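Local coordinates for rubber oxygenase (PDB 5O1L), which cleaves the double bonds of poly(cis-1,4-isoprene), the polymer of natural rubber, by adding dioxygen with the help of a b-type heme, at residues 55-68 with 194-206. Sequence-based numbering, arbitrary orientation. Where two conformers were deposited one is given.
Sequences WDEEADPVLAAVID and TRMVHAAVRHLLP. With HEM (protoporphyrin IX containing Fe), chain C.
Arg195 grips Asp56 side-on: NE gives to the syn lone pair of Asp56 OD2 at 2.7 Å, and NH2 gives to OD1 in a straight bond, the carboxylate and guanidinium planes lying 17° apart. NH2 also reaches the anti side of Glu58 OE1, completing a salt-bridge network. Asp56 OD1 takes a second donor, Ala59 N, from above the carboxylate plane, a capping bond at the turn that leads into the helix. An alanine in place of Arg195 would probably leave the Asp56 and Glu58 carboxylates without their shared cation. The second bridge uses one N-H: Arg202 NH1 gives to Asp60 OD1 at 2.8 Å, bent to 145°, with Trp55 CA and Asp56 N over one guanidinium face, toward its rim, and His198 O over the other; NH2 gives to Ile222 O. A water held by Asp56 OD2, Arg195 O and Arg202 NH1 links the two ion pairs.

Ala199 CB sits against Ala59 CB (3.7 Å) and Leu63 CB (3.8 Å), while Ile67 CD1 meets Ala200 CB. With CG anti to the backbone N, His203 presents a ring face to Ala64 CB, a CH-pi contact 4.0 Å from the centroid.

The axes of 59-68 and 194-204 approach to 8.2 Å and cross at -70°. Helix 59-68 thus covers the flank of helix 187-204, whose His198 NE2 binds the heme iron at 2.0 Å, while Phe100 of helix 95-104 packs on Ala59 and Arg195.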
loop_
_atom_site.group_PDB
_atom_site.type_symbol
_atom_site.label_atom_id
_atom_site.label_comp_id
_atom_site.label_asym_id
_atom_site.label_seq_id
_atom_site.Cartn_x
_atom_site.Cartn_y
_atom_site.Cartn_z
ATOM N N TRP A 55 -11.782 -8.302 -11.939
ATOM C CA TRP A 55 -11.600 -8.454 -10.484
ATOM C C TRP A 55 -10.592 -9.558 -10.271
ATOM O O TRP A 55 -9.493 -9.444 -10.779
ATOM C CB TRP A 55 -12.963 -8.579 -9.812
ATOM C CG TRP A 55 -13.771 -7.308 -9.934
ATOM C CD1 TRP A 55 -13.773 -6.266 -9.069
ATOM C CD2 TRP A 55 -14.686 -6.961 -10.962
ATOM N NE1 TRP A 55 -14.600 -5.271 -9.501
ATOM C CE2 TRP A 55 -15.179 -5.679 -10.659
ATOM C CE3 TRP A 55 -15.134 -7.616 -12.133
ATOM C CZ2 TRP A 55 -16.116 -5.024 -11.477
ATOM C CZ3 TRP A 55 -16.067 -6.953 -12.932
ATOM C CH2 TRP A 55 -16.529 -5.694 -12.591
ATOM N N ASP A 56 -10.917 -10.672 -9.627
ATOM C CA ASP A 56 -9.995 -11.795 -9.438
ATOM C C ASP A 56 -10.730 -13.085 -9.831
ATOM O O ASP A 56 -11.417 -13.700 -9.031
ATOM C CB ASP A 56 -9.475 -11.835 -8.010
ATOM C CG ASP A 56 -8.315 -12.814 -7.795
ATOM O OD1 ASP A 56 -8.220 -13.782 -8.552
ATOM O OD2 ASP A 56 -7.529 -12.603 -6.842
ATOM N N GLU A 57 -10.588 -13.482 -11.088
ATOM C CA GLU A 57 -11.310 -14.612 -11.641
ATOM C C GLU A 57 -11.043 -15.923 -10.916
ATOM O O GLU A 57 -11.981 -16.719 -10.769
ATOM C CB GLU A 57 -10.918 -14.807 -13.130
ATOM C CG GLU A 57 -11.832 -15.741 -13.869
ATOM C CD GLU A 57 -11.628 -15.651 -15.379
ATOM O OE1 GLU A 57 -12.624 -15.798 -16.138
ATOM O OE2 GLU A 57 -10.463 -15.435 -15.815
ATOM N N GLU A 58 -9.834 -16.119 -10.419
ATOM C CA GLU A 58 -9.468 -17.325 -9.705
ATOM C C GLU A 58 -9.957 -17.290 -8.261
ATOM O O GLU A 58 -10.474 -18.287 -7.753
ATOM C CB GLU A 58 -7.957 -17.577 -9.690
ATOM C CG GLU A 58 -7.382 -17.818 -11.087
ATOM C CD GLU A 58 -5.859 -17.743 -11.159
ATOM O OE1 GLU A 58 -5.188 -17.182 -10.277
ATOM O OE2 GLU A 58 -5.280 -18.213 -12.146
ATOM N N ALA A 59 -9.764 -16.195 -7.561
ATOM C CA ALA A 59 -10.079 -16.134 -6.136
ATOM C C ALA A 59 -11.563 -15.891 -5.845
ATOM O O ALA A 59 -12.109 -16.379 -4.869
ATOM C CB ALA A 59 -9.275 -15.056 -5.420
ATOM N N ASP A 60 -12.237 -15.113 -6.653
ATOM C CA ASP A 60 -13.555 -14.637 -6.311
ATOM C C ASP A 60 -14.572 -15.792 -6.084
ATOM O O ASP A 60 -15.233 -15.788 -5.051
ATOM C CB ASP A 60 -14.046 -13.583 -7.311
ATOM C CG ASP A 60 -13.292 -12.236 -7.202
ATOM O OD1 ASP A 60 -12.672 -11.971 -6.172
ATOM O OD2 ASP A 60 -13.387 -11.458 -8.184
ATOM N N PRO A 61 -14.656 -16.720 -7.025
ATOM C CA PRO A 61 -15.645 -17.812 -6.820
ATOM C C PRO A 61 -15.280 -18.727 -5.661
ATOM O O PRO A 61 -16.193 -19.250 -4.995
ATOM C CB PRO A 61 -15.616 -18.567 -8.144
ATOM C CG PRO A 61 -14.416 -18.080 -8.898
ATOM C CD PRO A 61 -14.044 -16.748 -8.380
ATOM N N VAL A 62 -13.994 -18.917 -5.415
ATOM C CA VAL A 62 -13.548 -19.744 -4.300
ATOM C C VAL A 62 -13.959 -19.144 -2.983
ATOM O O VAL A 62 -14.532 -19.832 -2.077
ATOM C CB VAL A 62 -12.054 -20.064 -4.372
ATOM C CG1 VAL A 62 -11.633 -20.812 -3.104
ATOM C CG2 VAL A 62 -11.764 -20.881 -5.661
ATOM N N LEU A 63 -13.669 -17.870 -2.769
ATOM C CA LEU A 63 -14.025 -17.226 -1.537
ATOM C C LEU A 63 -15.513 -17.094 -1.314
ATOM O O LEU A 63 -15.979 -17.214 -0.182
ATOM C CB LEU A 63 -13.287 -15.888 -1.354
ATOM C CG LEU A 63 -11.944 -16.014 -0.635
ATOM C CD1 LEU A 63 -12.044 -16.498 0.810
ATOM C CD2 LEU A 63 -10.992 -16.867 -1.418
ATOM N N ALA A 64 -16.268 -16.908 -2.402
ATOM C CA ALA A 64 -17.703 -16.823 -2.309
ATOM C C ALA A 64 -18.203 -18.184 -1.786
ATOM O O ALA A 64 -19.050 -18.181 -0.889
ATOM C CB ALA A 64 -18.299 -16.521 -3.673
ATOM N N ALA A 65 -17.660 -19.277 -2.288
ATOM C CA ALA A 65 -18.083 -20.648 -1.879
ATOM C C ALA A 65 -17.700 -20.924 -0.443
ATOM O O ALA A 65 -18.546 -21.393 0.356
ATOM C CB ALA A 65 -17.514 -21.687 -2.782
ATOM N N VAL A 66 -16.481 -20.556 -0.047
ATOM C CA VAL A 66 -16.038 -20.703 1.327
ATOM C C VAL A 66 -16.947 -19.949 2.302
ATOM O O VAL A 66 -17.401 -20.518 3.320
ATOM C CB VAL A 66 -14.548 -20.309 1.466
ATOM C CG1 VAL A 66 -14.125 -20.226 2.927
ATOM C CG2 VAL A 66 -13.696 -21.304 0.659
ATOM N N ILE A 67 -17.316 -18.729 1.994
ATOM C CA ILE A 67 -18.151 -17.946 2.843
ATOM C C ILE A 67 -19.583 -18.591 2.915
ATOM O O ILE A 67 -20.096 -18.812 4.002
ATOM C CB ILE A 67 -18.239 -16.498 2.374
ATOM C CG1 ILE A 67 -16.887 -15.823 2.638
ATOM C CG2 ILE A 67 -19.314 -15.751 3.111
ATOM C CD1 ILE A 67 -16.673 -14.539 1.831
ATOM N N ASP A 68 -20.126 -18.888 1.748
ATOM C CA ASP A 68 -21.496 -19.449 1.652
ATOM C C ASP A 68 -21.609 -20.840 2.298
ATOM O O ASP A 68 -22.697 -21.217 2.701
ATOM C CB ASP A 68 -21.952 -19.471 0.186
ATOM C CG ASP A 68 -22.234 -18.071 -0.361
ATOM O OD1 ASP A 68 -22.353 -17.116 0.442
ATOM O OD2 ASP A 68 -22.328 -17.899 -1.602
ATOM N N THR A 194 -4.044 -11.657 1.626
ATOM C CA THR A 194 -4.664 -10.429 1.173
ATOM C C THR A 194 -5.537 -10.658 -0.013
ATOM O O THR A 194 -6.642 -10.113 -0.116
ATOM C CB THR A 194 -3.585 -9.361 0.913
ATOM O OG1 THR A 194 -2.801 -9.121 2.108
ATOM C CG2 THR A 194 -4.234 -8.076 0.338
ATOM N N ARG A 195 -5.026 -11.433 -0.989
ATOM C CA ARG A 195 -5.832 -11.763 -2.150
ATOM C C ARG A 195 -7.160 -12.401 -1.756
ATOM O O ARG A 195 -8.225 -12.103 -2.305
ATOM C CB ARG A 195 -4.988 -12.632 -3.055
ATOM C CG ARG A 195 -5.536 -12.970 -4.361
ATOM C CD ARG A 195 -4.492 -13.556 -5.250
ATOM N NE ARG A 195 -5.192 -13.920 -6.407
ATOM C CZ ARG A 195 -4.782 -14.733 -7.343
ATOM N NH1 ARG A 195 -3.643 -15.314 -7.218
ATOM N NH2 ARG A 195 -5.572 -15.007 -8.371
ATOM N N MET A 196 -7.107 -13.264 -0.750
ATOM C CA MET A 196 -8.311 -13.938 -0.258
ATOM C C MET A 196 -9.236 -12.951 0.502
ATOM O O MET A 196 -10.472 -12.986 0.277
ATOM C CB MET A 196 -7.953 -15.098 0.679
ATOM C CG MET A 196 -7.200 -16.232 0.031
ATOM S SD MET A 196 -6.495 -17.411 1.245
ATOM C CE MET A 196 -7.933 -17.744 2.214
ATOM N N VAL A 197 -8.674 -12.070 1.324
ATOM C CA VAL A 197 -9.448 -11.022 1.985
ATOM C C VAL A 197 -10.173 -10.190 0.925
ATOM O O VAL A 197 -11.387 -9.933 1.000
ATOM C CB VAL A 197 -8.638 -10.130 2.915
ATOM C CG1 VAL A 197 -9.472 -8.957 3.396
ATOM C CG2 VAL A 197 -8.119 -10.947 4.057
ATOM N N HIS A 198 -9.442 -9.690 -0.101
ATOM C CA HIS A 198 -10.070 -8.869 -1.084
ATOM C C HIS A 198 -11.204 -9.652 -1.773
ATOM O O HIS A 198 -12.224 -9.048 -2.054
ATOM C CB HIS A 198 -9.002 -8.391 -2.097
ATOM C CG HIS A 198 -8.098 -7.311 -1.589
ATOM N ND1 HIS A 198 -6.909 -7.024 -2.227
ATOM C CD2 HIS A 198 -8.237 -6.401 -0.578
ATOM C CE1 HIS A 198 -6.360 -5.994 -1.588
ATOM N NE2 HIS A 198 -7.110 -5.599 -0.580
ATOM N N ALA A 199 -10.993 -10.909 -2.103
ATOM C CA ALA A 199 -12.003 -11.708 -2.737
ATOM C C ALA A 199 -13.258 -11.852 -1.841
ATOM O O ALA A 199 -14.397 -11.772 -2.336
ATOM C CB ALA A 199 -11.411 -13.035 -3.129
ATOM N N ALA A 200 -13.054 -12.015 -0.563
ATOM C CA ALA A 200 -14.164 -12.045 0.384
ATOM C C ALA A 200 -14.919 -10.738 0.371
ATOM O O ALA A 200 -16.151 -10.754 0.330
ATOM C CB ALA A 200 -13.653 -12.310 1.777
ATOM N N VAL A 201 -14.209 -9.613 0.397
ATOM C CA VAL A 201 -14.823 -8.296 0.328
ATOM C C VAL A 201 -15.686 -8.107 -0.887
ATOM O O VAL A 201 -16.727 -7.448 -0.819
ATOM C CB VAL A 201 -13.757 -7.194 0.475
ATOM C CG1 VAL A 201 -14.321 -5.796 0.238
ATOM C CG2 VAL A 201 -13.157 -7.296 1.892
ATOM N N ARG A 202 -15.259 -8.654 -2.010
ATOM C CA ARG A 202 -16.014 -8.522 -3.262
ATOM C C ARG A 202 -17.354 -9.245 -3.149
ATOM O O ARG A 202 -18.323 -8.858 -3.788
ATOM C CB ARG A 202 -15.214 -9.036 -4.435
ATOM C CG ARG A 202 -13.993 -8.202 -4.745
ATOM C CD ARG A 202 -13.434 -8.561 -6.108
ATOM N NE ARG A 202 -12.119 -7.943 -6.267
ATOM C CZ ARG A 202 -11.000 -8.570 -5.966
ATOM N NH1 ARG A 202 -10.910 -9.849 -5.585
ATOM N NH2 ARG A 202 -9.853 -7.829 -5.988
ATOM N N HIS A 203 -17.390 -10.321 -2.370
ATOM C CA HIS A 203 -18.653 -11.017 -2.120
ATOM C C HIS A 203 -19.505 -10.275 -1.078
ATOM O O HIS A 203 -20.749 -10.228 -1.190
ATOM C CB HIS A 203 -18.326 -12.424 -1.694
ATOM C CG HIS A 203 -19.522 -13.327 -1.568
ATOM N ND1 HIS A 203 -19.871 -13.932 -0.385
ATOM C CD2 HIS A 203 -20.438 -13.714 -2.487
ATOM C CE1 HIS A 203 -20.968 -14.649 -0.573
ATOM N NE2 HIS A 203 -21.351 -14.512 -1.828
ATOM N N LEU A 204 -18.890 -9.649 -0.090
ATOM C CA LEU A 204 -19.576 -9.045 1.049
ATOM C C LEU A 204 -20.077 -7.647 0.816
ATOM O O LEU A 204 -21.238 -7.343 1.135
ATOM C CB LEU A 204 -18.686 -9.057 2.302
ATOM C CG LEU A 204 -18.421 -10.497 2.719
ATOM C CD1 LEU A 204 -17.333 -10.549 3.767
ATOM C CD2 LEU A 204 -19.688 -11.160 3.259
ATOM N N LEU A 205 -19.235 -6.737 0.305
ATOM C CA LEU A 205 -19.601 -5.333 0.253
ATOM C C LEU A 205 -20.862 -5.072 -0.601
ATOM O O LEU A 205 -21.599 -4.157 -0.234
ATOM C CB LEU A 205 -18.446 -4.427 -0.206
ATOM C CG LEU A 205 -17.570 -3.865 0.871
ATOM C CD1 LEU A 205 -16.412 -3.020 0.276
ATOM C CD2 LEU A 205 -18.271 -3.029 1.947
ATOM N N PRO A 206 -21.045 -5.795 -1.738
ATOM C CA PRO A 206 -22.279 -5.511 -2.489
ATOM C C PRO A 206 -23.548 -5.840 -1.722
ATOM O O PRO A 206 -24.611 -5.375 -2.114
ATOM C CB PRO A 206 -22.124 -6.357 -3.738
ATOM C CG PRO A 206 -20.650 -6.410 -3.939
ATOM C CD PRO A 206 -20.184 -6.692 -2.539
HETATM C CHA HEM C . -7.754 -5.704 3.244
HETATM C CHB HEM C . -3.579 -4.658 1.239
HETATM C CHC HEM C . -5.858 -2.498 -2.376
HETATM C CHD HEM C . -9.887 -2.674 0.178
HETATM C C1A HEM C . -6.444 -5.624 2.931
HETATM C C2A HEM C . -5.432 -6.248 3.751
HETATM C C3A HEM C . -4.253 -5.916 3.208
HETATM C C4A HEM C . -4.490 -5.164 2.062
HETATM C CMA HEM C . -2.916 -6.328 3.776
HETATM C CAA HEM C . -5.626 -7.106 5.025
HETATM C CBA HEM C . -5.781 -6.187 6.252
HETATM C CGA HEM C . -5.526 -6.968 7.490
HETATM O O1A HEM C . -6.490 -7.661 7.835
HETATM O O2A HEM C . -4.374 -6.897 8.071
HETATM C C1B HEM C . -3.843 -4.002 0.041
HETATM C C2B HEM C . -2.809 -3.582 -0.842
HETATM C C3B HEM C . -3.391 -2.997 -1.877
HETATM C C4B HEM C . -4.825 -3.010 -1.633
HETATM C CMB HEM C . -1.317 -3.779 -0.667
HETATM C CAB HEM C . -2.938 -2.446 -3.129
HETATM C CBB HEM C . -1.590 -2.378 -3.602
HETATM C C1C HEM C . -7.185 -2.351 -2.004
HETATM C C2C HEM C . -8.110 -1.512 -2.746
HETATM C C3C HEM C . -9.245 -1.605 -2.008
HETATM C C4C HEM C . -8.940 -2.405 -0.835
HETATM C CMC HEM C . -7.865 -0.847 -4.068
HETATM C CAC HEM C . -10.534 -0.947 -2.271
HETATM C CBC HEM C . -10.977 -0.249 -3.390
HETATM C C1D HEM C . -9.641 -3.508 1.238
HETATM C C2D HEM C . -10.669 -3.917 2.215
HETATM C C3D HEM C . -10.098 -4.754 3.073
HETATM C C4D HEM C . -8.715 -4.913 2.619
HETATM C CMD HEM C . -12.042 -3.357 2.204
HETATM C CAD HEM C . -10.754 -5.425 4.305
HETATM C CBD HEM C . -10.633 -4.448 5.468
HETATM C CGD HEM C . -11.343 -5.051 6.685
HETATM O O1D HEM C . -10.637 -5.284 7.691
HETATM O O2D HEM C . -12.575 -5.317 6.713
HETATM N NA HEM C . -5.857 -4.991 1.882
HETATM N NB HEM C . -5.010 -3.603 -0.480
HETATM N NC HEM C . -7.668 -2.867 -0.834
HETATM N ND HEM C . -8.499 -4.199 1.477
HETATM FE FE HEM C . -6.781 -3.936 0.497
HETATM O O HOH W 1 -8.483 -11.068 -4.752
HETATM O O HOH W 2 -2.851 -17.403 -9.140
HETATM O O HOH W 3 -15.986 -13.240 -3.996
#